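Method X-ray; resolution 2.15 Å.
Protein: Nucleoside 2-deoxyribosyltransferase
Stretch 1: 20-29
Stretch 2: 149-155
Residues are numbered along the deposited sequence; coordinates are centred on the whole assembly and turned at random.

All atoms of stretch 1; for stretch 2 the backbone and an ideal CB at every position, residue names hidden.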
# COMPACT_ATOMS: atom_id res chain seq x y z
N ARG B 20 8.05 8.82 16.00
CA ARG B 20 8.50 10.15 16.38
C ARG B 20 7.43 11.20 16.08
O ARG B 20 7.26 12.15 16.85
CB ARG B 20 9.80 10.49 15.66
CG ARG B 20 11.00 9.67 16.09
CD ARG B 20 12.21 9.96 15.22
NE ARG B 20 12.48 11.40 15.16
CZ ARG B 20 13.30 12.04 15.98
NH1 ARG B 20 13.94 11.38 16.94
NH2 ARG B 20 13.49 13.34 15.85
N TYR B 21 6.71 11.05 14.97
CA TYR B 21 5.70 12.04 14.61
C TYR B 21 4.50 11.95 15.54
O TYR B 21 3.94 12.98 15.94
CB TYR B 21 5.27 11.85 13.16
CG TYR B 21 4.36 12.95 12.65
CD1 TYR B 21 4.83 14.25 12.49
CD2 TYR B 21 3.03 12.69 12.33
CE1 TYR B 21 4.00 15.26 12.03
CE2 TYR B 21 2.20 13.69 11.87
CZ TYR B 21 2.69 14.97 11.72
OH TYR B 21 1.86 15.97 11.26
N ASN B 22 4.09 10.73 15.91
CA ASN B 22 2.99 10.58 16.86
C ASN B 22 3.31 11.25 18.19
O ASN B 22 2.47 11.96 18.75
CB ASN B 22 2.67 9.10 17.07
CG ASN B 22 2.13 8.42 15.83
OD1 ASN B 22 1.65 9.09 14.91
ND2 ASN B 22 2.19 7.10 15.80
N ALA B 23 4.53 11.05 18.69
CA ALA B 23 4.92 11.68 19.95
C ALA B 23 5.01 13.19 19.81
O ALA B 23 4.68 13.93 20.75
CB ALA B 23 6.26 11.11 20.43
N TYR B 24 5.45 13.67 18.65
CA TYR B 24 5.55 15.11 18.43
C TYR B 24 4.18 15.76 18.35
O TYR B 24 3.99 16.89 18.84
CB TYR B 24 6.36 15.38 17.15
CG TYR B 24 6.06 16.69 16.47
CD1 TYR B 24 6.55 17.89 16.97
CD2 TYR B 24 5.29 16.73 15.31
CE1 TYR B 24 6.28 19.09 16.33
CE2 TYR B 24 5.02 17.92 14.67
CZ TYR B 24 5.52 19.10 15.18
OH TYR B 24 5.24 20.29 14.55
N LEU B 25 3.20 15.08 17.76
CA LEU B 25 1.85 15.62 17.68
C LEU B 25 1.12 15.52 19.02
O LEU B 25 0.47 16.48 19.45
CB LEU B 25 1.04 14.91 16.60
CG LEU B 25 0.99 15.54 15.21
CD1 LEU B 25 -0.05 14.83 14.37
CD2 LEU B 25 0.68 17.03 15.31
N VAL B 26 1.22 14.37 19.69
CA VAL B 26 0.49 14.15 20.93
C VAL B 26 0.91 15.16 21.99
O VAL B 26 0.08 15.64 22.78
CB VAL B 26 0.68 12.70 21.41
CG1 VAL B 26 0.30 12.55 22.87
CG2 VAL B 26 -0.15 11.75 20.55
N GLU B 27 2.20 15.51 22.02
CA GLU B 27 2.67 16.52 22.97
C GLU B 27 1.96 17.86 22.74
O GLU B 27 1.55 18.52 23.70
CB GLU B 27 4.18 16.69 22.86
CG GLU B 27 4.73 17.95 23.51
CD GLU B 27 4.53 17.99 25.01
OE1 GLU B 27 4.34 16.91 25.62
OE2 GLU B 27 4.55 19.09 25.59
N GLN B 28 1.82 18.27 21.48
CA GLN B 28 1.11 19.51 21.18
C GLN B 28 -0.36 19.42 21.56
O GLN B 28 -0.94 20.39 22.05
CB GLN B 28 1.26 19.86 19.70
CG GLN B 28 2.66 20.24 19.28
CD GLN B 28 2.75 20.54 17.79
OE1 GLN B 28 3.26 19.74 17.01
NE2 GLN B 28 2.24 21.70 17.39
N ILE B 29 -0.98 18.26 21.33
CA ILE B 29 -2.40 18.10 21.64
C ILE B 29 -2.62 18.20 23.15
O ILE B 29 -3.54 18.88 23.62
CB ILE B 29 -2.94 16.77 21.08
CG1 ILE B 29 -2.81 16.75 19.56
CG2 ILE B 29 -4.38 16.56 21.51
CD1 ILE B 29 -3.31 15.46 18.93
N UNK B 149 -3.48 20.44 8.04
CA UNK B 149 -2.34 21.01 8.74
C UNK B 149 -2.47 20.73 10.23
O UNK B 149 -3.56 20.52 10.76
CB UNK B 149 -2.23 22.51 8.48
N UNK B 150 -1.31 20.72 10.91
CA UNK B 150 -1.30 20.52 12.35
C UNK B 150 -1.96 21.68 13.08
O UNK B 150 -2.59 21.48 14.13
CB UNK B 150 0.13 20.34 12.85
N UNK B 151 -1.84 22.90 12.54
CA UNK B 151 -2.52 24.05 13.12
C UNK B 151 -4.02 23.85 13.14
O UNK B 151 -4.68 24.06 14.16
CB UNK B 151 -2.17 25.32 12.35
N UNK B 152 -4.59 23.43 12.01
CA UNK B 152 -6.04 23.22 11.95
C UNK B 152 -6.46 22.02 12.79
O UNK B 152 -7.60 21.99 13.29
CB UNK B 152 -6.49 23.03 10.50
N UNK B 153 -5.58 21.03 12.96
CA UNK B 153 -5.90 19.90 13.82
C UNK B 153 -6.06 20.33 15.27
O UNK B 153 -7.05 19.99 15.93
CB UNK B 153 -4.82 18.83 13.71
N UNK B 154 -5.09 21.10 15.78
CA UNK B 154 -5.17 21.58 17.15
C UNK B 154 -6.34 22.53 17.33
O UNK B 154 -7.03 22.49 18.36
CB UNK B 154 -3.86 22.27 17.55
N UNK B 155 -6.59 23.39 16.34
CA UNK B 155 -7.72 24.31 16.43
C UNK B 155 -9.05 23.56 16.47
O UNK B 155 -9.95 23.93 17.23
CB UNK B 155 -7.70 25.28 15.25

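Position 149 has phi/psi of -145/155, an extended conformation, whereas 150 to 155 have helical angles; its O also accepts from N of 153 at 3.0 Å. It therefore sits at the N-cap. Its CA-to-CB bond points away from stretch 1, and no atom of that stretch lies within 5.5 Å of the ideal CB. Ser, Thr, Asp or Asn would suit, each able to accept from a free amide of the first turn. The deposited residue is Ser149; with chi1 at 69° (p), its OG accepts from the N of residue 152 at 3.2 Å, with an N-H...acceptor angle of 162°.

At position 150 CA-to-CB points toward stretch 1, and the ideal CB lies 4.2 Å from Leu25 CD2, 5.0 Å from Tyr21 OH and 5.2 Å from Gln28 NE2. Two tyrosine hydroxyls invite an acceptor, while Leu25 favours a methylene beside it. Glu or Gln would fit; Asp or Asn would have a shorter reach. Glu150 is deposited, m at chi1 and t at chi2, an extended path that carries the carboxylate to both rings. Tyr21 OH donates to Glu150 OE2 at 2.8 Å and Tyr24 OH to Glu150 OE1 at 2.8 Å, each oxygen near the plane of its ring, at the edge. Glu150 CG packs 3.9 Å from Leu25 CD2. The side chain is thus a knob among Tyr21, Tyr24, Leu25 and Gln28.

Positions 151 and 152 meet nothing of stretch 1: CB points away at 151 and is out of reach at 152. Polar residues would serve at either. They are Glu151 and Asp152, the latter supplying the capped amide.

At 153 CB points toward stretch 1, yet nothing of stretch 1 lies within 5.5 Å of the ideal CB, so a side chain must extend to make contact. The methyls of Leu25 offer an apolar surface, which suits Leu, Met or Ile. Leu153, t at chi1 and p at chi2, brings CD2 to 4.2 Å from Leu25 CD1.

Position 154 has a sideways CB, but its CA is 6.3 Å from the CA of Ile29. A branched or long apolar chain could bridge the gap, and Leu, Ile or Met are reasonable. Leu154 (m, t) turns its end inward: CD2 is 3.8 Å from Ile29 CG1, and CD1 is 3.7 Å from Gln28 NE2.

Position 155 is out of reach; a polar residue is plausible. Glu155 makes no contact with stretch 1, and its OE2 is hydrogen-bonded elsewhere in the structure.

Stretch 2, residues 149-155: SEEDLLE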
# COMPACT_ATOMS: atom_id res chain seq x y z
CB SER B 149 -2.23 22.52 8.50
OG SER B 149 -3.29 23.22 9.13
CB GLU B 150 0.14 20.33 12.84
CG GLU B 150 0.89 19.23 12.10
CD GLU B 150 2.37 19.22 12.42
OE1 GLU B 150 2.81 20.05 13.25
OE2 GLU B 150 3.10 18.38 11.85
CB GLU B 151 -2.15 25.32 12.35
CG GLU B 151 -3.08 26.49 12.61
CD GLU B 151 -2.85 27.63 11.64
OE1 GLU B 151 -1.75 27.71 11.07
OE2 GLU B 151 -3.79 28.44 11.44
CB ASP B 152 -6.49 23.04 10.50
CG ASP B 152 -6.17 24.25 9.64
OD1 ASP B 152 -5.99 25.35 10.20
OD2 ASP B 152 -6.10 24.10 8.40
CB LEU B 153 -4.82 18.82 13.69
CG LEU B 153 -4.96 17.63 14.64
CD1 LEU B 153 -6.22 16.84 14.34
CD2 LEU B 153 -3.73 16.74 14.57
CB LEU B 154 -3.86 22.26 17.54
CG LEU B 154 -2.59 21.42 17.44
CD1 LEU B 154 -1.36 22.31 17.48
CD2 LEU B 154 -2.54 20.38 18.55
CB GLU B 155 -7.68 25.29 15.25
CG GLU B 155 -8.82 26.29 15.25
CD GLU B 155 -8.76 27.25 16.42
OE1 GLU B 155 -7.66 27.78 16.69
OE2 GLU B 155 -9.80 27.48 17.06
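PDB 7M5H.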